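Local coordinates for protein SAP-like pentraxin (Limulus polyphemus, PDB 3FLP) that binds two calcium ions per subunit and probably acts as a calcium-dependent lectin of the horseshoe crab, assembled as two stacked rings of seven subunits, at residues P20-M25 with I194-D199; L34-R39 with S164-W169; Y49-A54 with G138-G143; Q98-C103 with Y116-P121; V105-D110 with D170-T175. All blocks are in the same frame, centred on the assembly; numbering follows the deposited sequence.

The five contacts belong to one pentraxin subunit built from two facing antiparallel sheets. Contact 3 pairs strands within one sheet; contacts 2 and 4 pair strands within the other. Contact 1 brings residues of both sheets together in the core. Its F24 lies on the strand beside 139-142 of contact 3. Contacts 2 and 3, with centres 12 Å apart, meet where V36 and V168 touch F51. The C37-C103 disulfide joins contacts 2 and 4. Contact 5 touches contact 2 through T35 and contact 4 through Y116. Contact 3 is nearest the calcium site, with the S52 side chain about 6 Å from a bound calcium ion.

Contact 1: P20-M25 with I194-D199; sequences PHLRFM and ISWMED
The core between the two sheets of the pentraxin sandwich holds this contact. L22 and F24, on strand 21-24 of one sheet, meet I194 and W196 of segment 194-199, whose strand belongs to the other. F24 and I194 reach toward each other tip to tip. I194 CD1 sits over the centre of the F24 ring, 3.9 Å from its centroid, in a CH-pi contact. I194 CG2, anti to the backbone N, touches F24 CE2 at 3.7 Å, and so both branches of the isoleucine meet one ring. The carbonyl O of D199 approaches F24 CE2 obliquely at 3.6 Å. L22 crosses W196 at about a right angle, and its CD1 lies in the indole plane, 4.0 Å from CH2 at the edge. M197 SD lies over one indole face, offset toward the rim. F201 packs against both aromatic rings. Within segment 194-199, S195 N donates to D199 OD2 at 2.7 Å and S195 OG to E198 OE1. W196 NE1 donates to V7 O on strand 7-11. The side chains that meet across the contact are mainly apolar, and the buried indole N-H has its acceptor on a neighbouring strand.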
# COMPACT_ATOMS: atom_id res chain seq x y z
N PRO A 20 5.66 35.69 39.31
CA PRO A 20 5.36 34.49 38.52
C PRO A 20 6.64 33.88 37.94
O PRO A 20 7.47 34.59 37.37
CB PRO A 20 4.39 35.00 37.45
CG PRO A 20 4.73 36.47 37.35
CD PRO A 20 4.95 36.86 38.78
N HIS A 21 6.80 32.57 38.10
CA HIS A 21 8.00 31.91 37.59
C HIS A 21 7.87 30.39 37.56
O HIS A 21 6.93 29.81 38.08
CB HIS A 21 9.21 32.25 38.46
CG HIS A 21 9.20 31.58 39.80
ND1 HIS A 21 8.37 31.98 40.83
CD2 HIS A 21 9.90 30.52 40.28
CE1 HIS A 21 8.56 31.20 41.88
NE2 HIS A 21 9.49 30.31 41.58
N LEU A 22 8.86 29.77 36.94
CA LEU A 22 8.95 28.32 36.86
C LEU A 22 10.33 27.98 37.43
O LEU A 22 11.27 28.76 37.28
CB LEU A 22 8.91 27.83 35.41
CG LEU A 22 7.79 28.28 34.47
CD1 LEU A 22 7.91 27.49 33.15
CD2 LEU A 22 6.44 28.02 35.10
N ARG A 23 10.44 26.84 38.09
CA ARG A 23 11.72 26.39 38.62
C ARG A 23 11.81 24.91 38.31
O ARG A 23 10.96 24.13 38.75
CB ARG A 23 11.82 26.61 40.14
CG ARG A 23 13.21 26.28 40.69
CD ARG A 23 13.29 26.43 42.22
NE ARG A 23 12.65 25.31 42.90
CZ ARG A 23 11.59 25.42 43.69
NH1 ARG A 23 11.04 26.61 43.91
NH2 ARG A 23 11.07 24.35 44.26
N PHE A 24 12.81 24.52 37.54
CA PHE A 24 12.95 23.11 37.21
C PHE A 24 13.38 22.30 38.42
O PHE A 24 14.27 22.70 39.17
CB PHE A 24 13.90 22.93 36.04
CG PHE A 24 13.30 23.34 34.73
CD1 PHE A 24 13.22 24.68 34.37
CD2 PHE A 24 12.75 22.38 33.88
CE1 PHE A 24 12.59 25.07 33.19
CE2 PHE A 24 12.11 22.77 32.68
CZ PHE A 24 12.03 24.12 32.34
N MET A 25 12.72 21.16 38.60
CA MET A 25 12.98 20.28 39.73
C MET A 25 14.37 19.66 39.75
O MET A 25 14.94 19.48 40.82
CB MET A 25 11.93 19.16 39.77
CG MET A 25 10.50 19.66 39.98
SD MET A 25 10.29 20.45 41.60
CE MET A 25 10.29 19.01 42.66
N ILE A 194 17.12 19.99 28.69
CA ILE A 194 15.74 20.31 29.04
C ILE A 194 14.88 20.17 27.79
O ILE A 194 15.18 20.75 26.75
CB ILE A 194 15.58 21.77 29.56
CG1 ILE A 194 16.17 21.90 30.96
CG2 ILE A 194 14.09 22.14 29.60
CD1 ILE A 194 16.03 23.31 31.54
N SER A 195 13.82 19.37 27.90
CA SER A 195 12.89 19.17 26.81
C SER A 195 11.55 19.67 27.34
O SER A 195 11.05 19.15 28.34
CB SER A 195 12.80 17.70 26.42
OG SER A 195 11.83 17.51 25.40
N TRP A 196 10.98 20.67 26.68
CA TRP A 196 9.72 21.27 27.11
C TRP A 196 8.64 20.25 27.48
O TRP A 196 8.28 19.39 26.69
CB TRP A 196 9.19 22.20 26.02
CG TRP A 196 8.05 23.07 26.48
CD1 TRP A 196 6.86 23.28 25.83
CD2 TRP A 196 8.03 23.93 27.62
NE1 TRP A 196 6.11 24.22 26.49
CE2 TRP A 196 6.80 24.64 27.59
CE3 TRP A 196 8.93 24.18 28.67
CZ2 TRP A 196 6.46 25.58 28.57
CZ3 TRP A 196 8.58 25.11 29.64
CH2 TRP A 196 7.36 25.80 29.58
N MET A 197 8.12 20.39 28.70
CA MET A 197 7.07 19.52 29.22
C MET A 197 7.50 18.07 29.46
O MET A 197 6.65 17.22 29.75
CB MET A 197 5.85 19.57 28.30
CG MET A 197 5.27 20.98 28.10
SD MET A 197 4.87 21.85 29.64
CE MET A 197 3.38 20.94 30.21
N GLU A 198 8.79 17.77 29.33
CA GLU A 198 9.28 16.42 29.60
C GLU A 198 10.20 16.45 30.82
O GLU A 198 10.62 15.41 31.32
CB GLU A 198 10.03 15.84 28.39
CG GLU A 198 9.16 15.67 27.14
CD GLU A 198 9.81 14.78 26.07
OE1 GLU A 198 11.03 14.92 25.83
OE2 GLU A 198 9.09 13.96 25.46
N ASP A 199 10.51 17.66 31.28
CA ASP A 199 11.34 17.85 32.46
C ASP A 199 10.50 18.67 33.45
O ASP A 199 10.13 19.81 33.18
CB ASP A 199 12.64 18.57 32.08
CG ASP A 199 13.62 17.66 31.36
OD1 ASP A 199 14.14 16.72 32.01
OD2 ASP A 199 13.87 17.86 30.15

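Contact 2: L34-R39 with S164-W169; sequences LTVCQR and SDLQVW
The W169 indole and the R39 guanidinium are the flat groups here. T35 O lies near the indole plane at its edge. C37 SG approaches the six-membered ring obliquely, with CZ3 at 4.2 Å. This is a Cys sulfur-aromatic contact. H213 of a neighbouring subunit meets the indole edge-to-face, and L217 O of that subunit accepts from NE1. At the guanidinium edge stands the carboxylate of D165. R39 NE donates to D165 OD2 at 2.9 Å with an N-H...O angle of 175°, on the anti side of that oxygen. The two planes are turned 31° apart. R39 is extended from CG to NE and lies side by side with D165, pointing the same way. Water 1 accepts from R39 NH2 at 2.8 Å. Q167 NE2 grips the other oxygen, D165 OD1, at 2.7 Å.

Strands 34-39 and 164-169 run antiparallel. T35 with W169, C37 with Q167 and R39 with S164 are hydrogen-bonded pairs, and the register slips by one between C37 and R39, a beta bulge. D165 lies in the bulge, with a positive phi of 55°. V36 and V168 lie on the opposite face. V36 CG1 meets L166 CD1 at 3.7 Å, and V168 CG1 meets L34 CD1 at 3.7 Å. V36 and V168 also touch F51 of the second sheet. D165 OD2 also forms a salt bridge with R188. Two cationic groups beside one buried carboxylate would be expected to favour its ionised form.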
# COMPACT_ATOMS: atom_id res chain seq x y z
N LEU A 34 26.19 25.52 25.98
CA LEU A 34 24.76 25.52 26.21
C LEU A 34 24.01 26.27 25.12
O LEU A 34 24.42 27.35 24.70
CB LEU A 34 24.46 26.15 27.57
CG LEU A 34 23.15 25.77 28.26
CD1 LEU A 34 23.18 24.30 28.66
CD2 LEU A 34 22.97 26.65 29.50
N THR A 35 22.92 25.68 24.65
CA THR A 35 22.08 26.32 23.65
C THR A 35 20.66 26.32 24.23
O THR A 35 20.11 25.27 24.56
CB THR A 35 22.07 25.56 22.30
OG1 THR A 35 23.38 25.57 21.72
CG2 THR A 35 21.10 26.23 21.32
N VAL A 36 20.09 27.51 24.37
CA VAL A 36 18.74 27.65 24.91
C VAL A 36 17.86 28.27 23.83
O VAL A 36 18.08 29.40 23.39
CB VAL A 36 18.73 28.56 26.18
CG1 VAL A 36 17.30 28.68 26.73
CG2 VAL A 36 19.66 27.98 27.24
N CYS A 37 16.86 27.51 23.40
CA CYS A 37 15.93 27.95 22.37
C CYS A 37 14.51 27.91 22.93
O CYS A 37 14.17 27.03 23.73
CB CYS A 37 15.99 27.01 21.16
SG CYS A 37 17.29 27.07 19.87
N GLN A 38 13.67 28.85 22.51
CA GLN A 38 12.27 28.87 22.93
C GLN A 38 11.45 29.88 22.14
O GLN A 38 12.00 30.76 21.48
CB GLN A 38 12.12 29.16 24.44
CG GLN A 38 12.16 30.63 24.83
CD GLN A 38 13.55 31.12 25.15
OE1 GLN A 38 14.06 30.87 26.24
NE2 GLN A 38 14.17 31.81 24.21
N ARG A 39 10.13 29.73 22.20
CA ARG A 39 9.24 30.65 21.51
C ARG A 39 8.72 31.62 22.57
O ARG A 39 8.28 31.20 23.64
CB ARG A 39 8.09 29.86 20.86
CG ARG A 39 8.58 28.94 19.73
CD ARG A 39 7.59 27.85 19.32
NE ARG A 39 8.28 26.85 18.52
CZ ARG A 39 8.68 27.04 17.27
NH1 ARG A 39 8.44 28.19 16.65
NH2 ARG A 39 9.38 26.09 16.64
N SER A 164 6.90 29.21 25.25
CA SER A 164 6.62 27.82 24.92
C SER A 164 7.77 27.18 24.15
O SER A 164 8.67 27.87 23.67
CB SER A 164 5.32 27.68 24.14
OG SER A 164 5.54 27.82 22.75
N ASP A 165 7.74 25.85 24.07
CA ASP A 165 8.74 25.08 23.33
C ASP A 165 10.18 25.37 23.77
O ASP A 165 11.06 25.60 22.93
CB ASP A 165 8.57 25.35 21.83
CG ASP A 165 8.95 24.16 20.97
OD1 ASP A 165 9.52 23.17 21.48
OD2 ASP A 165 8.67 24.22 19.75
N LEU A 166 10.43 25.37 25.08
CA LEU A 166 11.77 25.61 25.61
C LEU A 166 12.60 24.34 25.42
O LEU A 166 12.25 23.28 25.93
CB LEU A 166 11.72 25.95 27.10
CG LEU A 166 13.06 25.97 27.85
CD1 LEU A 166 13.94 27.14 27.35
CD2 LEU A 166 12.79 26.09 29.35
N GLN A 167 13.70 24.46 24.68
CA GLN A 167 14.57 23.32 24.42
C GLN A 167 16.02 23.72 24.73
O GLN A 167 16.51 24.74 24.23
CB GLN A 167 14.46 22.90 22.95
CG GLN A 167 13.02 22.67 22.46
CD GLN A 167 12.31 21.52 23.16
OE1 GLN A 167 12.94 20.68 23.81
NE2 GLN A 167 11.00 21.47 23.02
N VAL A 168 16.69 22.92 25.55
CA VAL A 168 18.07 23.19 25.96
C VAL A 168 19.00 22.00 25.70
O VAL A 168 18.70 20.87 26.08
CB VAL A 168 18.12 23.53 27.48
CG1 VAL A 168 19.56 23.86 27.90
CG2 VAL A 168 17.17 24.70 27.79
N TRP A 169 20.13 22.28 25.06
CA TRP A 169 21.15 21.28 24.73
C TRP A 169 22.46 21.69 25.40
O TRP A 169 22.72 22.88 25.58
CB TRP A 169 21.42 21.24 23.22
CG TRP A 169 20.33 20.67 22.37
CD1 TRP A 169 20.20 19.37 21.96
CD2 TRP A 169 19.24 21.38 21.78
NE1 TRP A 169 19.11 19.24 21.13
CE2 TRP A 169 18.50 20.46 21.00
CE3 TRP A 169 18.81 22.72 21.82
CZ2 TRP A 169 17.36 20.83 20.28
CZ3 TRP A 169 17.68 23.09 21.10
CH2 TRP A 169 16.97 22.14 20.33
O HOH W 1 11.07 24.26 18.00

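Contact 3: Y49-A54 with G138-G143; sequences YIFSCA and GTVVIG
Y49 lies near the start of strand 48-55, which pairs antiparallel with strand 139-142 in one sheet of the pentraxin beta sandwich. Its carbonyl O lies near the backbone of G143. I50 O accepts from G143 N at 2.9 Å. G143 has a positive phi of 94°, a conformation suited to glycine. F51 points into the core. Its CG is anti to the backbone N (chi1 -177°), and the ring crosses V140 and I142 obliquely. V140 CG1 lies over one face, offset toward the rim, 3.6 Å from F51 CE2. I142 CD1 comes within 3.8 Å of F51 CD2. V36 and V168 of the other sheet also touch this ring.

S52 forms a hydrogen-bonded pair with V141: S52 N donates to V141 O, and V141 N to S52 O. S52 OG lies on the other face and accepts from NE2 of Q146, a calcium ligand. T139 O accepts from the same NE2. The pair therefore connects the strands to the metal site. C53 SG returns to the core face and packs on G138 CA at 3.8 Å. A54 completes the pairing with T139: A54 N donates to T139 O, and T139 N donates to A54 O at 2.8 Å.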
# COMPACT_ATOMS: atom_id res chain seq x y z
N TYR A 49 14.75 39.12 32.24
CA TYR A 49 15.56 37.91 32.18
C TYR A 49 14.65 36.70 32.01
O TYR A 49 13.72 36.49 32.79
CB TYR A 49 16.42 37.77 33.43
CG TYR A 49 17.47 38.84 33.50
CD1 TYR A 49 17.14 40.14 33.88
CD2 TYR A 49 18.77 38.58 33.07
CE1 TYR A 49 18.08 41.16 33.83
CE2 TYR A 49 19.72 39.60 33.01
CZ TYR A 49 19.37 40.89 33.39
OH TYR A 49 20.30 41.89 33.32
N ILE A 50 14.93 35.91 30.98
CA ILE A 50 14.12 34.74 30.66
C ILE A 50 14.61 33.45 31.31
O ILE A 50 13.88 32.81 32.07
CB ILE A 50 14.06 34.54 29.13
CG1 ILE A 50 13.49 35.81 28.48
CG2 ILE A 50 13.21 33.33 28.77
CD1 ILE A 50 13.56 35.82 26.98
N PHE A 51 15.84 33.06 30.99
CA PHE A 51 16.45 31.84 31.51
C PHE A 51 17.54 32.20 32.51
O PHE A 51 18.53 32.85 32.17
CB PHE A 51 17.01 31.04 30.32
CG PHE A 51 17.60 29.70 30.68
CD1 PHE A 51 18.90 29.61 31.19
CD2 PHE A 51 16.88 28.53 30.46
CE1 PHE A 51 19.47 28.37 31.46
CE2 PHE A 51 17.45 27.28 30.73
CZ PHE A 51 18.74 27.20 31.23
N SER A 52 17.36 31.78 33.76
CA SER A 52 18.31 32.06 34.83
C SER A 52 18.83 30.78 35.48
O SER A 52 18.04 29.97 35.97
CB SER A 52 17.63 32.95 35.89
OG SER A 52 18.38 33.01 37.09
N CYS A 53 20.15 30.60 35.49
CA CYS A 53 20.77 29.43 36.08
C CYS A 53 21.70 29.84 37.22
O CYS A 53 22.58 30.68 37.03
CB CYS A 53 21.56 28.65 35.04
SG CYS A 53 22.35 27.17 35.71
N ALA A 54 21.52 29.25 38.39
CA ALA A 54 22.33 29.59 39.54
C ALA A 54 22.83 28.40 40.35
O ALA A 54 22.12 27.40 40.50
CB ALA A 54 21.54 30.52 40.45
N GLY A 138 23.37 23.32 38.76
CA GLY A 138 22.71 24.59 38.51
C GLY A 138 21.19 24.49 38.53
O GLY A 138 20.61 23.60 37.91
N THR A 139 20.55 25.42 39.24
CA THR A 139 19.10 25.47 39.35
C THR A 139 18.58 26.45 38.30
O THR A 139 19.05 27.59 38.22
CB THR A 139 18.64 25.98 40.75
OG1 THR A 139 19.01 25.02 41.75
CG2 THR A 139 17.14 26.18 40.79
N VAL A 140 17.61 26.01 37.50
CA VAL A 140 17.05 26.86 36.45
C VAL A 140 15.69 27.46 36.81
O VAL A 140 14.75 26.75 37.20
CB VAL A 140 16.87 26.09 35.11
CG1 VAL A 140 16.18 26.98 34.08
CG2 VAL A 140 18.22 25.63 34.58
N VAL A 141 15.59 28.78 36.67
CA VAL A 141 14.34 29.50 36.93
C VAL A 141 13.99 30.25 35.65
O VAL A 141 14.87 30.80 34.99
CB VAL A 141 14.48 30.54 38.07
CG1 VAL A 141 13.35 31.55 37.98
CG2 VAL A 141 14.42 29.84 39.42
N ILE A 142 12.71 30.26 35.29
CA ILE A 142 12.25 30.95 34.09
C ILE A 142 11.36 32.13 34.46
O ILE A 142 10.46 32.00 35.29
CB ILE A 142 11.43 30.01 33.17
CG1 ILE A 142 12.25 28.76 32.81
CG2 ILE A 142 11.02 30.75 31.90
CD1 ILE A 142 13.49 29.04 32.00
N GLY A 143 11.63 33.29 33.86
CA GLY A 143 10.81 34.46 34.12
C GLY A 143 11.28 35.41 35.20
O GLY A 143 10.76 36.53 35.31
O HOH W 2 21.44 24.95 42.37

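Contact 4: Q98-C103 with Y116-P121; sequences QWYHVC and YANGSP
Y116 starts the segment with a two-way pairing to C103. Y116 N donates to C103 O at 2.9 Å, and C103 N to Y116 O at 3.1 Å. The two CB atoms stand on one face of the sheet, 4.4 Å apart. C103 O also lies at the edge of the Y116 ring, near its plane. The phenol OH is hydrogen-bonded to T175 OG1, and V178 of helix 175-182 touches the Y116 side chain. A117 follows in a non-hydrogen-bonded pair with V102, on the other face. Its CA comes within 3.4 Å of H101 O.

N118 makes the other two hydrogen bonds between the segments. Its backbone N donates to H101 O at 2.7 Å. Its side chain turns back to the same residue: CG is anti to the carbonyl carbon, beside the backbone N (chi1 -74°). OD1 accepts from H101 N at 2.9 Å, with an N-H...O angle of 170° and the donor tilted 18° from the carbonyl plane. The amide thus extends the ladder by one bond where the backbone has begun to turn. ND2 lies at the edge of the Y100 ring and donates to water 3, which donates in turn to W99 O. G119 N donates to water 4 at 2.9 Å. That water also lies in the plane of the H101 ring, near ND1.

S120 closes the bend, with S120 N bonded to A117 O and A117 N to S120 O. The contact belongs to the antiparallel hairpin of strands 100-107 and 112-117, and a type I' turn, characteristic of tight beta hairpins, leads on to 120-125.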
# COMPACT_ATOMS: atom_id res chain seq x y z
N GLN A 98 3.37 39.69 19.84
CA GLN A 98 3.58 38.76 18.73
C GLN A 98 4.63 37.71 19.10
O GLN A 98 5.47 37.94 19.97
CB GLN A 98 4.03 39.49 17.46
CG GLN A 98 2.94 40.34 16.84
CD GLN A 98 1.69 39.55 16.55
OE1 GLN A 98 1.68 38.66 15.70
NE2 GLN A 98 0.62 39.85 17.29
N TRP A 99 4.55 36.55 18.45
CA TRP A 99 5.48 35.45 18.70
C TRP A 99 6.77 35.55 17.91
O TRP A 99 6.78 36.00 16.77
CB TRP A 99 4.83 34.11 18.36
CG TRP A 99 3.78 33.62 19.30
CD1 TRP A 99 2.41 33.63 19.11
CD2 TRP A 99 3.99 32.99 20.57
NE1 TRP A 99 1.78 33.03 20.17
CE2 TRP A 99 2.72 32.63 21.08
CE3 TRP A 99 5.14 32.69 21.33
CZ2 TRP A 99 2.57 31.98 22.32
CZ3 TRP A 99 4.99 32.04 22.55
CH2 TRP A 99 3.71 31.70 23.03
N TYR A 100 7.87 35.12 18.54
CA TYR A 100 9.18 35.12 17.90
C TYR A 100 9.94 33.91 18.44
O TYR A 100 9.72 33.49 19.57
CB TYR A 100 9.98 36.39 18.24
CG TYR A 100 9.28 37.67 17.84
CD1 TYR A 100 8.41 38.32 18.71
CD2 TYR A 100 9.45 38.19 16.55
CE1 TYR A 100 7.71 39.45 18.31
CE2 TYR A 100 8.75 39.33 16.14
CZ TYR A 100 7.88 39.95 17.02
OH TYR A 100 7.16 41.06 16.61
N HIS A 101 10.81 33.33 17.62
CA HIS A 101 11.61 32.22 18.11
C HIS A 101 12.96 32.83 18.42
O HIS A 101 13.55 33.51 17.59
CB HIS A 101 11.75 31.10 17.08
CG HIS A 101 12.43 29.88 17.63
ND1 HIS A 101 13.81 29.78 17.74
CD2 HIS A 101 11.93 28.76 18.19
CE1 HIS A 101 14.12 28.64 18.33
NE2 HIS A 101 12.99 28.00 18.62
N VAL A 102 13.44 32.59 19.63
CA VAL A 102 14.72 33.13 20.05
C VAL A 102 15.62 32.01 20.55
O VAL A 102 15.16 31.06 21.20
CB VAL A 102 14.53 34.20 21.16
CG1 VAL A 102 15.85 34.49 21.86
CG2 VAL A 102 13.97 35.48 20.55
N CYS A 103 16.90 32.11 20.24
CA CYS A 103 17.84 31.11 20.68
C CYS A 103 19.19 31.74 21.04
O CYS A 103 19.67 32.63 20.34
CB CYS A 103 18.01 30.04 19.60
SG CYS A 103 18.67 28.50 20.30
N TYR A 116 20.03 34.01 17.77
CA TYR A 116 19.21 33.87 16.59
C TYR A 116 17.77 34.32 16.83
O TYR A 116 17.20 34.08 17.89
CB TYR A 116 19.21 32.41 16.14
CG TYR A 116 20.59 31.87 15.84
CD1 TYR A 116 21.48 31.53 16.86
CD2 TYR A 116 21.01 31.72 14.52
CE1 TYR A 116 22.75 31.06 16.56
CE2 TYR A 116 22.26 31.25 14.22
CZ TYR A 116 23.14 30.92 15.24
OH TYR A 116 24.39 30.47 14.90
N ALA A 117 17.18 34.95 15.82
CA ALA A 117 15.80 35.41 15.89
C ALA A 117 15.07 34.76 14.72
O ALA A 117 15.48 34.90 13.57
CB ALA A 117 15.75 36.92 15.78
N ASN A 118 14.00 34.03 15.02
CA ASN A 118 13.21 33.35 14.01
C ASN A 118 14.06 32.44 13.12
O ASN A 118 13.83 32.34 11.91
CB ASN A 118 12.43 34.36 13.16
CG ASN A 118 11.24 34.95 13.91
OD1 ASN A 118 10.81 34.40 14.93
ND2 ASN A 118 10.70 36.05 13.40
N GLY A 119 15.03 31.78 13.73
CA GLY A 119 15.88 30.86 12.99
C GLY A 119 17.01 31.47 12.17
O GLY A 119 17.73 30.75 11.49
N SER A 120 17.17 32.79 12.23
CA SER A 120 18.25 33.45 11.49
C SER A 120 19.29 34.05 12.42
O SER A 120 18.95 34.60 13.45
CB SER A 120 17.69 34.56 10.59
OG SER A 120 16.92 34.02 9.53
N PRO A 121 20.57 33.95 12.05
CA PRO A 121 21.66 34.49 12.87
C PRO A 121 21.64 36.01 12.96
O PRO A 121 21.48 36.69 11.95
CB PRO A 121 22.92 33.96 12.17
CG PRO A 121 22.49 33.89 10.72
CD PRO A 121 21.09 33.31 10.82
O HOH W 3 7.75 36.16 14.23
O HOH W 4 15.56 31.43 16.51

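Contact 5: V105-D110 with D170-T175; sequences VWSGVD and DEALTT
V105 and A172 carry most of this contact, which lays the loop before helix 175-182 against strand 100-107 of one pentraxin sheet. Their CA atoms are 5.6 Å apart, and both CB atoms point across the contact. V105 CG1 is anti to the backbone N (chi1 170°). It meets A172 CB at 4.0 Å and L173 O at 3.7 Å. The second methyl, V105 CG2, lies 4.0 Å from L173 O. One valine thus packs on the methyl of A172 and on the next backbone carbonyl. A172 CB also reaches W106 O at 4.0 Å.

L173 meets V105 through its carbonyl O, and its side chain packs on V178 and V181 of the helix. T35 OG1, on the adjacent strand 33-42, is hydrogen-bonded to E171 O and L173 N on either side of A172, which ties the loop to that strand. A neighbouring subunit reaches the same loop: its K41 forms a salt bridge with E171 OE1, and its Q98 NE2 donates to A172 O. The loop therefore lies at a subunit interface as well as on its own sheet. At the end of the strand, S107 OG is hydrogen-bonded to Q33 NE2, while S107 CB touches A172 CB at 3.9 Å.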
# COMPACT_ATOMS: atom_id res chain seq x y z
N VAL A 105 23.14 30.76 21.82
CA VAL A 105 24.14 29.72 21.66
C VAL A 105 25.42 30.15 22.38
O VAL A 105 25.99 31.20 22.07
CB VAL A 105 24.45 29.49 20.17
CG1 VAL A 105 25.66 28.58 20.00
CG2 VAL A 105 23.22 28.88 19.48
N TRP A 106 25.88 29.34 23.33
CA TRP A 106 27.08 29.67 24.08
C TRP A 106 28.07 28.52 24.13
O TRP A 106 27.70 27.37 24.39
CB TRP A 106 26.76 30.06 25.52
CG TRP A 106 28.00 30.25 26.35
CD1 TRP A 106 28.92 31.26 26.23
CD2 TRP A 106 28.49 29.38 27.38
NE1 TRP A 106 29.95 31.08 27.12
CE2 TRP A 106 29.72 29.93 27.84
CE3 TRP A 106 28.02 28.20 27.96
CZ2 TRP A 106 30.47 29.34 28.85
CZ3 TRP A 106 28.78 27.60 28.97
CH2 TRP A 106 29.99 28.18 29.40
N SER A 107 29.34 28.84 23.92
CA SER A 107 30.40 27.85 23.97
C SER A 107 31.53 28.35 24.85
O SER A 107 32.19 29.33 24.52
CB SER A 107 30.93 27.58 22.56
OG SER A 107 31.95 26.59 22.60
N GLY A 108 31.74 27.68 25.97
CA GLY A 108 32.82 28.07 26.86
C GLY A 108 34.15 27.57 26.34
O GLY A 108 35.21 28.01 26.79
N VAL A 109 34.09 26.64 25.39
CA VAL A 109 35.31 26.07 24.82
C VAL A 109 36.10 27.16 24.10
O VAL A 109 37.31 27.27 24.28
CB VAL A 109 35.00 24.92 23.82
CG1 VAL A 109 36.29 24.33 23.31
CG2 VAL A 109 34.18 23.83 24.51
N ASP A 110 35.41 27.96 23.28
CA ASP A 110 36.07 29.03 22.54
C ASP A 110 35.60 30.42 22.99
O ASP A 110 36.11 31.42 22.52
CB ASP A 110 35.83 28.86 21.03
CG ASP A 110 34.36 29.01 20.63
OD1 ASP A 110 33.48 29.09 21.52
OD2 ASP A 110 34.09 29.04 19.41
N ASP A 170 23.30 20.72 25.77
CA ASP A 170 24.58 21.05 26.38
C ASP A 170 25.67 21.06 25.31
O ASP A 170 26.80 20.63 25.52
CB ASP A 170 24.90 20.07 27.51
CG ASP A 170 25.09 18.65 27.03
OD1 ASP A 170 24.62 18.30 25.93
OD2 ASP A 170 25.70 17.85 27.77
N GLU A 171 25.30 21.56 24.13
CA GLU A 171 26.20 21.68 22.99
C GLU A 171 25.95 23.04 22.36
O GLU A 171 24.93 23.68 22.64
CB GLU A 171 25.93 20.57 21.96
CG GLU A 171 26.30 19.17 22.45
CD GLU A 171 26.68 18.23 21.31
OE1 GLU A 171 27.40 18.68 20.39
OE2 GLU A 171 26.28 17.05 21.35
N ALA A 172 26.87 23.49 21.52
CA ALA A 172 26.72 24.77 20.84
C ALA A 172 26.24 24.51 19.42
O ALA A 172 27.05 24.30 18.51
CB ALA A 172 28.05 25.52 20.81
N LEU A 173 24.92 24.51 19.24
CA LEU A 173 24.30 24.26 17.95
C LEU A 173 24.81 25.19 16.84
O LEU A 173 25.12 26.36 17.09
CB LEU A 173 22.78 24.37 18.09
CG LEU A 173 22.01 23.08 18.41
CD1 LEU A 173 22.60 22.38 19.61
CD2 LEU A 173 20.54 23.40 18.65
N THR A 174 24.90 24.66 15.63
CA THR A 174 25.35 25.45 14.48
C THR A 174 24.22 26.33 13.96
O THR A 174 23.05 26.16 14.33
CB THR A 174 25.80 24.56 13.31
OG1 THR A 174 24.67 23.82 12.82
CG2 THR A 174 26.92 23.58 13.74
N THR A 175 24.57 27.27 13.10
CA THR A 175 23.61 28.17 12.50
C THR A 175 22.54 27.38 11.77
O THR A 175 21.34 27.67 11.91
CB THR A 175 24.33 29.13 11.52
OG1 THR A 175 25.10 30.07 12.28
CG2 THR A 175 23.34 29.86 10.63